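Local coordinates for thiamin pyrophosphokinase (Saccharomyces cerevisiae, PDB 1IG0), which transfers pyrophosphate from ATP to thiamine, giving thiamine diphosphate and AMP, and is the only yeast enzyme able to make this cofactor, at residues R22-L27 with G234-Y239; I227-K232 with K301-L306; T246-C251 with V308-D313; G267-V272 with R289-N294. All coordinates share one frame; numbering follows the deposited sequence.

Contact 1 (R22-L27 with G234-Y239); sequences RNKMNL and GTLIEY
Gly234 O takes two backbone N-H groups of the facing segment: Arg22 N at 2.9 Å and, in a weak bond, Asn23 N with an N-H...O angle of 126°. This grip starts a parallel pairing of strands 23-26 and 235-238, in which 23-26 is the outermost strand within the chain of a mixed five-stranded sheet. Strand 235-238 also bonds to strand 295-300 through Thr235 and Ile237. The strand axes approach to 4.6 Å at 18°, and Asn23 pairs with Thr235, Lys24 with Leu236, Met25 with Ile237 and Asn26 with Glu238. The bonds from Leu236 N to Asn23 O and from Glu238 N to Met25 O are each 2.7 Å long.

On the face carrying Met25 and Ile237, the Met25 chain bends at chi2 and chi3, and its CE lies 3.5 Å from Ile237 CG2. Leu27 crosses to the same methyl with its CG, while Phe228 of strand 225-230 touches both Met25 and Leu27. The other face is more polar: Lys24 lies alongside Leu236, with its CE against Leu236 CD2, and its CD reaches Glu238 OE2. Lys24 NZ stays 4.5 Å from Glu238 OE2, beyond salt-bridge range. Asn26 OD1 accepts from Lys28 N, and a water links Asn26 to Glu238, accepting from Asn26 ND2 at 3.1 Å and donating weakly to Glu238 OE1.

Contact 2 (I227-K232 with K301-L306); sequences IFLIKK and KDDIIL
Four backbone hydrogen bonds join Phe228 and Ile230 to Leu306 and Ile304 as antiparallel hydrogen-bonded pairs; between them, Leu229 and Ile305 form a non-hydrogen-bonded pair. The bond from Leu306 N to Phe228 O measures 2.9 Å and is almost straight at 179°; that from Ile230 N to Ile304 O measures 2.8 Å. The two strands, 225-230 and 304-310, are neighbours in the large mixed sheet.

Apolar packing differs between the faces. On the one bearing Phe228, Ile230, Ile304 and Leu306, Leu306 lies alongside Phe228 and puts CD2 3.5 Å from Phe228 CZ. Ile230 crosses Leu306, with its CG1 3.6 Å from Leu306 CB, and Ile237 of strand 235-238 packs on Leu306 too. On the opposite face, Ile305 and Leu229 meet Tyr207 of helix 196-212, and Leu229 CD2 leans on Asp303 CB. A polar contact adds to these: Leu306 O sits over one face of the Phe228 ring, toward its rim.

The charged interactions gather just past the end of strand 225-230 and just before the start of strand 304-310. From the Lys231 chain, bent at chi2 and chi3, Lys231 NZ forms a salt bridge of 2.8 Å with Asp303 OD2, meeting it on the syn side but 32° out of the carboxylate plane. Lys231 NZ also bonds to Ser210 OG. The other oxygen, Asp303 OD1, accepts from Lys232 N at 2.8 Å, nearly in line with its C-O bond. The two donors, one on each oxygen, should restrict the rotation of the carboxylate, and the nearby ammonium would be expected to favour its ionised form.

Contact 3 (T246-C251 with V308-D313); sequences TCIGNC and VEIFVD
A beta bulge interrupts the antiparallel pairing of strands 248-254 and 304-310 in the large mixed sheet: Ile248 pairs with Ile310 and Cys251 with Val308, so the register shifts by one between them. Both pairs are non-hydrogen-bonded, and the strand axes run at 151°. Opposite the extra residue, Glu309 uses backbone and side chain together. Its O accepts from Gly249 N at 2.9 Å, the donor standing above the carbonyl plane, and Glu309 N donates to Asn250 O.

The third bond comes from the carboxylate. Glu309 CG is anti to the backbone N (chi1 171°) and the chain stays extended to CD; Glu309 OE1 then takes Asn250 N on its anti lone pair at 2.8 Å, with an N-H...O angle of 174°. Gly249 has no side chain here, where a CB would collide with Glu309 OE1. Arg195 of the second subunit makes a long, weak ion pair with this same oxygen.

On the other face, Ile248 CG2 crosses to Val308 CG1 at 3.6 Å. At the helix-to-strand junction, Phe311 N donates to Cys247 O, while Thr246 O meets the Phe311 ring at its edge, 3.4 Å from CD1 and in the ring plane. Phe311 CZ lies 3.6 Å from Gly249 CA. Two residues, Gly249 and Asn250, set against one, Glu309, define a beta bulge; here the Glu309 side chain takes the Asn250 N-H, just beyond helix 241-247.

Contact 4 (G267-V272 with R289-N294); sequences GLKWDV and RFVGDN. With VIB (3-(4-amino-2-methyl-pyrimidin-5-ylmethyl)-5-(2-hydroxy-ethyl)-4-methyl-thiazol-3-ium), chain C.
Trp270 meets thiamine with one indole face and Arg289 with its edge, where Arg289 NH2 lies 3.7 Å from Trp270 CH2. The thiamine bridging carbon C7A stands 3.4 Å above the indole plane, and Trp270 CG is 3.5 Å from C4A of the pyrimidine. Val272 CG1 touches the pyrimidine methyl CM2 at 3.7 Å. Gln122 and Tyr123 of the second subunit pack on Trp270, the tyrosine edge-to-face, so the site is shared between subunits.

Lys269 CG lies over the opposite indole face, toward its rim. The guanidinium plane of Arg289 stands 80° from the indole, with Trp270 CZ3 and Lys269 CG over the same guanidinium face. Arg289 CG sits between the backbone N and the carbonyl carbon (chi1 79°), where Lys269 CB meets it at 3.5 Å.

Behind this layer the backbones are joined. Lys269 N donates to Arg289 O at 2.8 Å, and Gly267 O receives both Val291 N, at 2.8 Å, and Gly292 N, from the same face of its carbonyl plane. Asp271 straps the turn by accepting Gly267 N on OD2 and Leu268 N on OD1.

Lys269 NZ, which also bonds to Asn8 O, and Arg289 NH1 come within 4.6 Å of each other, yet both form salt bridges with Glu10. That shared carboxylate should offset the repulsion between the two cations beside the thiamine-facing tryptophan.

Overall arrangement
The four contacts lie in the beta-rich part of the chain, where two sheets face each other. Contact 1 belongs to the five-stranded mixed sheet; contacts 2 and 3 follow one another along strand 304-310 in the larger sheet, their centres 19 Å apart. Contacts 1 and 2 have centres 11 Å apart and meet across the sandwich, Ile237 CD1 packing 3.3 Å from Leu306 CD2. In chain order 22-27 comes first, then 227-232, 234-239 and 246-251; both segments of contact 4 precede 301-306 and 308-313. Contact 4 adjoins contact 3 through Cys251 and contact 1 through Tyr239, joining the thiamine-binding strand 270-272 and the loop before it to both sheets.

Contact 1 (R22-L27 with G234-Y239)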
# COMPACT_ATOMS: atom_id res chain seq x y z
N ARG B 22 17.77 -13.60 -17.50
CA ARG B 22 18.81 -13.22 -16.57
C ARG B 22 18.63 -13.77 -15.16
O ARG B 22 19.56 -13.79 -14.37
CB ARG B 22 18.88 -11.72 -16.51
CG ARG B 22 19.97 -11.26 -15.63
CD ARG B 22 19.71 -9.82 -15.27
NE ARG B 22 20.75 -9.21 -14.44
CZ ARG B 22 20.75 -7.95 -14.03
NH1 ARG B 22 19.77 -7.14 -14.37
NH2 ARG B 22 21.73 -7.51 -13.24
N ASN B 23 17.40 -14.19 -14.86
CA ASN B 23 17.07 -14.75 -13.57
C ASN B 23 15.85 -15.66 -13.62
O ASN B 23 14.88 -15.32 -14.31
CB ASN B 23 16.81 -13.64 -12.54
CG ASN B 23 18.04 -12.83 -12.24
OD1 ASN B 23 19.01 -13.34 -11.68
ND2 ASN B 23 18.02 -11.56 -12.62
N LYS B 24 15.93 -16.82 -12.95
CA LYS B 24 14.80 -17.76 -12.86
C LYS B 24 14.42 -17.94 -11.39
O LYS B 24 15.27 -17.99 -10.50
CB LYS B 24 15.16 -19.13 -13.45
CG LYS B 24 15.15 -19.17 -14.96
CD LYS B 24 15.35 -20.60 -15.41
CE LYS B 24 15.27 -20.77 -16.92
NZ LYS B 24 15.26 -22.21 -17.34
N MET B 25 13.12 -18.01 -11.14
CA MET B 25 12.64 -18.20 -9.78
C MET B 25 11.28 -18.89 -9.74
O MET B 25 10.45 -18.68 -10.62
CB MET B 25 12.55 -16.87 -9.04
CG MET B 25 11.59 -15.89 -9.69
SD MET B 25 10.37 -15.23 -8.55
CE MET B 25 9.02 -16.39 -8.79
N ASN B 26 11.07 -19.72 -8.73
CA ASN B 26 9.80 -20.43 -8.57
C ASN B 26 9.04 -19.74 -7.44
O ASN B 26 9.62 -19.45 -6.40
CB ASN B 26 10.04 -21.90 -8.24
CG ASN B 26 8.79 -22.75 -8.36
OD1 ASN B 26 7.80 -22.52 -7.66
ND2 ASN B 26 8.82 -23.73 -9.25
N LEU B 27 7.75 -19.49 -7.64
CA LEU B 27 6.94 -18.82 -6.64
C LEU B 27 6.96 -19.49 -5.27
O LEU B 27 6.96 -18.81 -4.24
CB LEU B 27 5.49 -18.71 -7.12
CG LEU B 27 5.25 -17.71 -8.26
CD1 LEU B 27 3.79 -17.76 -8.68
CD2 LEU B 27 5.61 -16.31 -7.79
N GLY B 234 15.02 -9.22 -17.58
CA GLY B 234 14.55 -10.57 -17.83
C GLY B 234 14.53 -11.54 -16.67
O GLY B 234 15.57 -12.08 -16.29
N THR B 235 13.35 -11.78 -16.13
CA THR B 235 13.17 -12.70 -15.01
C THR B 235 12.07 -13.70 -15.38
O THR B 235 10.98 -13.31 -15.80
CB THR B 235 12.75 -11.97 -13.72
OG1 THR B 235 13.83 -11.16 -13.25
CG2 THR B 235 12.37 -12.97 -12.64
N LEU B 236 12.37 -14.98 -15.22
CA LEU B 236 11.41 -16.02 -15.53
C LEU B 236 10.77 -16.54 -14.26
O LEU B 236 11.44 -17.13 -13.40
CB LEU B 236 12.08 -17.18 -16.28
CG LEU B 236 11.16 -18.32 -16.69
CD1 LEU B 236 10.22 -17.85 -17.80
CD2 LEU B 236 11.98 -19.51 -17.16
N ILE B 237 9.46 -16.32 -14.13
CA ILE B 237 8.72 -16.79 -12.96
C ILE B 237 8.18 -18.18 -13.28
O ILE B 237 7.45 -18.36 -14.25
CB ILE B 237 7.55 -15.84 -12.64
CG1 ILE B 237 8.08 -14.44 -12.34
CG2 ILE B 237 6.75 -16.39 -11.47
CD1 ILE B 237 7.00 -13.41 -12.20
N GLU B 238 8.54 -19.15 -12.45
CA GLU B 238 8.09 -20.52 -12.67
C GLU B 238 7.07 -20.97 -11.63
O GLU B 238 7.08 -20.51 -10.49
CB GLU B 238 9.30 -21.47 -12.65
CG GLU B 238 10.33 -21.15 -13.72
CD GLU B 238 11.45 -22.18 -13.77
OE1 GLU B 238 11.15 -23.38 -13.89
OE2 GLU B 238 12.63 -21.78 -13.68
N TYR B 239 6.19 -21.87 -12.04
CA TYR B 239 5.16 -22.39 -11.15
C TYR B 239 4.56 -23.69 -11.65
O TYR B 239 4.41 -23.90 -12.86
CB TYR B 239 4.05 -21.35 -10.95
CG TYR B 239 3.58 -20.68 -12.22
CD1 TYR B 239 2.74 -21.34 -13.12
CD2 TYR B 239 3.98 -19.38 -12.53
CE1 TYR B 239 2.32 -20.72 -14.31
CE2 TYR B 239 3.57 -18.75 -13.71
CZ TYR B 239 2.73 -19.42 -14.59
OH TYR B 239 2.33 -18.80 -15.75
O HOH W 1 11.33 -23.90 -11.07

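Contact 2 (I227-K232 with K301-L306)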
# COMPACT_ATOMS: atom_id res chain seq x y z
N ILE B 227 4.39 -10.18 -2.16
CA ILE B 227 4.95 -8.99 -2.77
C ILE B 227 6.46 -9.10 -2.74
O ILE B 227 7.05 -9.29 -1.68
CB ILE B 227 4.50 -7.73 -2.02
CG1 ILE B 227 2.97 -7.72 -1.91
CG2 ILE B 227 4.99 -6.48 -2.73
CD1 ILE B 227 2.42 -6.64 -0.98
N PHE B 228 7.08 -9.00 -3.91
CA PHE B 228 8.53 -9.11 -4.01
C PHE B 228 9.09 -8.34 -5.18
O PHE B 228 8.35 -7.81 -6.01
CB PHE B 228 8.91 -10.59 -4.11
CG PHE B 228 8.23 -11.31 -5.24
CD1 PHE B 228 8.89 -11.52 -6.44
CD2 PHE B 228 6.92 -11.76 -5.11
CE1 PHE B 228 8.26 -12.18 -7.50
CE2 PHE B 228 6.28 -12.41 -6.16
CZ PHE B 228 6.95 -12.62 -7.35
N LEU B 229 10.42 -8.27 -5.27
CA LEU B 229 11.06 -7.53 -6.34
C LEU B 229 11.48 -8.40 -7.51
O LEU B 229 11.96 -9.52 -7.34
CB LEU B 229 12.28 -6.78 -5.79
CG LEU B 229 12.98 -5.80 -6.75
CD1 LEU B 229 13.59 -4.66 -5.95
CD2 LEU B 229 14.04 -6.54 -7.55
N ILE B 230 11.28 -7.86 -8.71
CA ILE B 230 11.64 -8.52 -9.95
C ILE B 230 12.84 -7.78 -10.54
O ILE B 230 12.76 -6.60 -10.87
CB ILE B 230 10.47 -8.47 -10.96
CG1 ILE B 230 9.35 -9.42 -10.51
CG2 ILE B 230 10.96 -8.82 -12.36
CD1 ILE B 230 9.77 -10.87 -10.43
N LYS B 231 13.97 -8.48 -10.66
CA LYS B 231 15.18 -7.88 -11.20
C LYS B 231 15.00 -7.54 -12.68
O LYS B 231 14.30 -8.23 -13.42
CB LYS B 231 16.37 -8.82 -11.03
CG LYS B 231 16.81 -9.04 -9.58
CD LYS B 231 17.90 -8.07 -9.13
CE LYS B 231 17.36 -6.78 -8.51
NZ LYS B 231 18.47 -5.84 -8.12
N LYS B 232 15.66 -6.46 -13.10
CA LYS B 232 15.61 -5.97 -14.47
C LYS B 232 16.26 -6.91 -15.48
O LYS B 232 16.94 -7.87 -15.11
CB LYS B 232 16.34 -4.62 -14.53
CG LYS B 232 17.78 -4.74 -14.06
CD LYS B 232 18.54 -3.42 -14.10
CE LYS B 232 19.96 -3.62 -13.61
NZ LYS B 232 20.78 -2.38 -13.68
N LYS B 301 13.36 -2.64 -17.79
CA LYS B 301 14.60 -1.87 -17.87
C LYS B 301 15.21 -1.69 -16.49
O LYS B 301 16.44 -1.70 -16.33
CB LYS B 301 14.31 -0.51 -18.50
CG LYS B 301 15.54 0.27 -18.92
CD LYS B 301 15.15 1.65 -19.41
CE LYS B 301 16.24 2.26 -20.27
NZ LYS B 301 16.44 1.48 -21.51
N ASP B 302 14.36 -1.51 -15.49
CA ASP B 302 14.80 -1.34 -14.11
C ASP B 302 13.99 -2.28 -13.23
O ASP B 302 12.93 -2.76 -13.64
CB ASP B 302 14.57 0.11 -13.65
CG ASP B 302 15.16 1.13 -14.60
OD1 ASP B 302 14.45 1.57 -15.52
OD2 ASP B 302 16.34 1.49 -14.42
N ASP B 303 14.48 -2.56 -12.03
CA ASP B 303 13.77 -3.45 -11.12
C ASP B 303 12.37 -2.92 -10.87
O ASP B 303 12.15 -1.71 -10.84
CB ASP B 303 14.49 -3.57 -9.77
CG ASP B 303 15.89 -4.12 -9.89
OD1 ASP B 303 16.19 -4.79 -10.89
OD2 ASP B 303 16.69 -3.89 -8.95
N ILE B 304 11.41 -3.82 -10.69
CA ILE B 304 10.04 -3.43 -10.41
C ILE B 304 9.49 -4.34 -9.32
O ILE B 304 10.06 -5.39 -9.02
CB ILE B 304 9.12 -3.54 -11.65
CG1 ILE B 304 8.95 -5.01 -12.04
CG2 ILE B 304 9.70 -2.73 -12.80
CD1 ILE B 304 7.74 -5.26 -12.93
N ILE B 305 8.37 -3.93 -8.73
CA ILE B 305 7.73 -4.73 -7.69
C ILE B 305 6.60 -5.52 -8.32
O ILE B 305 5.85 -5.00 -9.15
CB ILE B 305 7.14 -3.84 -6.58
CG1 ILE B 305 8.23 -2.93 -6.00
CG2 ILE B 305 6.54 -4.72 -5.48
CD1 ILE B 305 9.42 -3.67 -5.41
N LEU B 306 6.48 -6.79 -7.93
CA LEU B 306 5.43 -7.64 -8.45
C LEU B 306 4.60 -8.15 -7.28
O LEU B 306 5.14 -8.52 -6.24
CB LEU B 306 6.03 -8.84 -9.20
CG LEU B 306 5.05 -9.81 -9.85
CD1 LEU B 306 4.43 -9.16 -11.07
CD2 LEU B 306 5.78 -11.07 -10.24

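Contact 3 (T246-C251 with V308-D313)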
# COMPACT_ATOMS: atom_id res chain seq x y z
N THR B 246 -4.60 -23.66 -8.16
CA THR B 246 -5.21 -23.77 -6.84
C THR B 246 -4.96 -22.61 -5.89
O THR B 246 -5.86 -22.21 -5.15
CB THR B 246 -4.75 -25.07 -6.13
OG1 THR B 246 -5.00 -26.19 -6.97
CG2 THR B 246 -5.50 -25.26 -4.81
N CYS B 247 -3.75 -22.05 -5.92
CA CYS B 247 -3.40 -20.97 -5.00
C CYS B 247 -3.11 -19.59 -5.57
O CYS B 247 -2.94 -18.64 -4.81
CB CYS B 247 -2.20 -21.40 -4.16
SG CYS B 247 -2.25 -23.11 -3.58
N ILE B 248 -3.07 -19.45 -6.89
CA ILE B 248 -2.75 -18.14 -7.47
C ILE B 248 -3.89 -17.45 -8.19
O ILE B 248 -4.65 -18.08 -8.93
CB ILE B 248 -1.55 -18.26 -8.44
CG1 ILE B 248 -0.36 -18.91 -7.72
CG2 ILE B 248 -1.15 -16.88 -8.96
CD1 ILE B 248 0.08 -18.18 -6.46
N GLY B 249 -4.00 -16.14 -7.97
CA GLY B 249 -5.03 -15.35 -8.61
C GLY B 249 -4.42 -14.42 -9.64
O GLY B 249 -3.69 -14.87 -10.53
N ASN B 250 -4.70 -13.13 -9.52
CA ASN B 250 -4.16 -12.15 -10.45
C ASN B 250 -2.77 -11.70 -10.00
O ASN B 250 -2.23 -12.18 -9.00
CB ASN B 250 -5.09 -10.94 -10.53
CG ASN B 250 -6.47 -11.31 -11.02
OD1 ASN B 250 -6.63 -11.90 -12.08
ND2 ASN B 250 -7.49 -10.95 -10.25
N CYS B 251 -2.19 -10.77 -10.75
CA CYS B 251 -0.87 -10.24 -10.44
C CYS B 251 -0.75 -8.84 -11.01
O CYS B 251 -1.55 -8.43 -11.84
CB CYS B 251 0.23 -11.13 -11.03
SG CYS B 251 0.31 -11.17 -12.84
N VAL B 308 1.62 -10.93 -6.37
CA VAL B 308 0.94 -12.10 -6.88
C VAL B 308 -0.15 -12.47 -5.89
O VAL B 308 0.13 -12.83 -4.75
CB VAL B 308 1.91 -13.30 -7.04
CG1 VAL B 308 1.14 -14.53 -7.50
CG2 VAL B 308 2.99 -12.95 -8.05
N GLU B 309 -1.39 -12.35 -6.33
CA GLU B 309 -2.52 -12.67 -5.48
C GLU B 309 -2.47 -14.14 -5.10
O GLU B 309 -2.26 -15.01 -5.95
CB GLU B 309 -3.83 -12.36 -6.19
CG GLU B 309 -5.07 -12.85 -5.46
CD GLU B 309 -6.35 -12.40 -6.12
OE1 GLU B 309 -6.42 -12.44 -7.37
OE2 GLU B 309 -7.29 -12.01 -5.40
N ILE B 310 -2.65 -14.41 -3.81
CA ILE B 310 -2.64 -15.78 -3.32
C ILE B 310 -3.92 -16.10 -2.58
O ILE B 310 -4.59 -15.21 -2.05
CB ILE B 310 -1.46 -16.03 -2.35
CG1 ILE B 310 -1.49 -15.00 -1.22
CG2 ILE B 310 -0.14 -15.97 -3.11
CD1 ILE B 310 -0.45 -15.22 -0.15
N PHE B 311 -4.26 -17.38 -2.56
CA PHE B 311 -5.43 -17.87 -1.86
C PHE B 311 -4.84 -18.58 -0.66
O PHE B 311 -4.62 -19.80 -0.67
CB PHE B 311 -6.21 -18.82 -2.77
CG PHE B 311 -6.66 -18.18 -4.06
CD1 PHE B 311 -6.62 -18.88 -5.25
CD2 PHE B 311 -7.10 -16.86 -4.08
CE1 PHE B 311 -7.01 -18.29 -6.45
CE2 PHE B 311 -7.50 -16.25 -5.27
CZ PHE B 311 -7.45 -16.96 -6.46
N VAL B 312 -4.54 -17.79 0.37
CA VAL B 312 -3.92 -18.25 1.60
C VAL B 312 -4.36 -19.59 2.18
O VAL B 312 -3.52 -20.38 2.60
CB VAL B 312 -4.05 -17.17 2.70
CG1 VAL B 312 -3.38 -17.63 3.97
CG2 VAL B 312 -3.43 -15.86 2.22
N ASP B 313 -5.66 -19.85 2.21
CA ASP B 313 -6.16 -21.10 2.77
C ASP B 313 -5.85 -22.34 1.93
O ASP B 313 -6.13 -23.46 2.34
CB ASP B 313 -7.67 -21.01 3.00
CG ASP B 313 -8.05 -19.85 3.91
OD1 ASP B 313 -7.50 -19.76 5.03
OD2 ASP B 313 -8.90 -19.03 3.50

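Contact 4 (G267-V272 with R289-N294)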
# COMPACT_ATOMS: atom_id res chain seq x y z
N GLY B 267 3.47 -14.59 -21.32
CA GLY B 267 2.80 -15.43 -20.35
C GLY B 267 1.80 -14.72 -19.45
O GLY B 267 1.35 -15.30 -18.47
N LEU B 268 1.48 -13.47 -19.77
CA LEU B 268 0.51 -12.71 -19.00
C LEU B 268 -0.73 -12.55 -19.87
O LEU B 268 -0.62 -12.40 -21.09
CB LEU B 268 1.07 -11.33 -18.63
CG LEU B 268 2.23 -11.25 -17.64
CD1 LEU B 268 2.70 -9.80 -17.54
CD2 LEU B 268 1.80 -11.77 -16.28
N LYS B 269 -1.91 -12.58 -19.26
CA LYS B 269 -3.17 -12.44 -20.00
C LYS B 269 -3.03 -11.26 -20.95
O LYS B 269 -3.52 -11.30 -22.08
CB LYS B 269 -4.33 -12.20 -19.03
CG LYS B 269 -5.67 -11.99 -19.71
CD LYS B 269 -6.12 -13.20 -20.53
CE LYS B 269 -7.48 -12.95 -21.15
NZ LYS B 269 -7.93 -14.09 -22.00
N TRP B 270 -2.36 -10.21 -20.49
CA TRP B 270 -2.11 -9.03 -21.28
C TRP B 270 -0.60 -8.83 -21.35
O TRP B 270 0.01 -8.30 -20.41
CB TRP B 270 -2.78 -7.81 -20.65
CG TRP B 270 -4.28 -7.81 -20.81
CD1 TRP B 270 -4.99 -7.36 -21.88
CD2 TRP B 270 -5.23 -8.32 -19.87
NE1 TRP B 270 -6.34 -7.55 -21.67
CE2 TRP B 270 -6.51 -8.15 -20.44
CE3 TRP B 270 -5.13 -8.91 -18.60
CZ2 TRP B 270 -7.69 -8.53 -19.79
CZ3 TRP B 270 -6.31 -9.30 -17.95
CH2 TRP B 270 -7.56 -9.11 -18.55
N ASP B 271 0.01 -9.28 -22.44
CA ASP B 271 1.45 -9.15 -22.63
C ASP B 271 1.76 -7.82 -23.30
O ASP B 271 1.01 -7.36 -24.16
CB ASP B 271 2.01 -10.29 -23.48
CG ASP B 271 2.30 -11.54 -22.68
OD1 ASP B 271 2.72 -11.41 -21.51
OD2 ASP B 271 2.12 -12.65 -23.21
N VAL B 272 2.88 -7.22 -22.91
CA VAL B 272 3.28 -5.93 -23.48
C VAL B 272 4.71 -5.94 -24.01
O VAL B 272 5.49 -6.84 -23.71
CB VAL B 272 3.15 -4.81 -22.43
CG1 VAL B 272 1.70 -4.67 -22.00
CG2 VAL B 272 4.02 -5.11 -21.23
N ARG B 289 -2.86 -11.36 -15.06
CA ARG B 289 -2.86 -12.72 -14.55
C ARG B 289 -1.98 -13.61 -15.41
O ARG B 289 -1.77 -13.32 -16.59
CB ARG B 289 -4.29 -13.28 -14.52
CG ARG B 289 -4.79 -13.75 -15.88
CD ARG B 289 -6.25 -14.16 -15.84
NE ARG B 289 -7.14 -13.01 -15.71
CZ ARG B 289 -8.17 -12.77 -16.50
NH1 ARG B 289 -8.46 -13.60 -17.50
NH2 ARG B 289 -8.92 -11.70 -16.30
N PHE B 290 -1.45 -14.68 -14.83
CA PHE B 290 -0.60 -15.61 -15.55
C PHE B 290 -1.44 -16.46 -16.51
O PHE B 290 -2.52 -16.93 -16.15
CB PHE B 290 0.12 -16.54 -14.58
CG PHE B 290 1.05 -15.85 -13.62
CD1 PHE B 290 1.12 -16.25 -12.29
CD2 PHE B 290 1.89 -14.82 -14.06
CE1 PHE B 290 2.00 -15.64 -11.41
CE2 PHE B 290 2.77 -14.20 -13.17
CZ PHE B 290 2.83 -14.62 -11.85
N VAL B 291 -0.94 -16.67 -17.72
CA VAL B 291 -1.63 -17.50 -18.69
C VAL B 291 -0.66 -18.56 -19.21
O VAL B 291 -1.05 -19.52 -19.86
CB VAL B 291 -2.18 -16.69 -19.89
CG1 VAL B 291 -3.27 -15.75 -19.40
CG2 VAL B 291 -1.06 -15.92 -20.58
N GLY B 292 0.62 -18.36 -18.91
CA GLY B 292 1.62 -19.32 -19.32
C GLY B 292 1.37 -20.60 -18.55
O GLY B 292 1.17 -20.57 -17.33
N ASP B 293 1.37 -21.73 -19.25
CA ASP B 293 1.13 -23.03 -18.62
C ASP B 293 1.93 -23.25 -17.34
O ASP B 293 1.36 -23.60 -16.30
CB ASP B 293 1.48 -24.16 -19.59
CG ASP B 293 0.32 -24.56 -20.47
OD1 ASP B 293 0.54 -25.37 -21.40
OD2 ASP B 293 -0.81 -24.08 -20.24
N ASN B 294 3.24 -23.03 -17.41
CA ASN B 294 4.11 -23.25 -16.27
C ASN B 294 5.09 -22.12 -15.95
O ASN B 294 5.89 -22.25 -15.03
CB ASN B 294 4.91 -24.53 -16.49
CG ASN B 294 5.76 -24.46 -17.74
OD1 ASN B 294 5.26 -24.59 -18.85
ND2 ASN B 294 7.06 -24.23 -17.56
CM2 VIB C . -1.19 -4.02 -19.79
N4A VIB C . -6.11 -4.59 -19.82
CM4 VIB C . -8.62 -6.82 -15.97
O1 VIB C . -9.31 -3.32 -12.88
C7 VIB C . -10.09 -4.47 -13.20
C6 VIB C . -10.29 -4.55 -14.74
C2 VIB C . -6.89 -3.70 -16.46
S1 VIB C . -8.17 -2.75 -15.63
C5 VIB C . -8.95 -4.37 -15.45
C4 VIB C . -8.19 -5.36 -15.99
N3 VIB C . -7.10 -4.94 -16.53
C7A VIB C . -6.11 -5.83 -17.19
C4A VIB C . -4.88 -4.76 -19.15
N3A VIB C . -3.69 -4.33 -19.77
C2A VIB C . -2.46 -4.49 -19.12
N1A VIB C . -2.41 -5.08 -17.85
C6A VIB C . -3.60 -5.52 -17.23
C5A VIB C . -4.84 -5.36 -17.87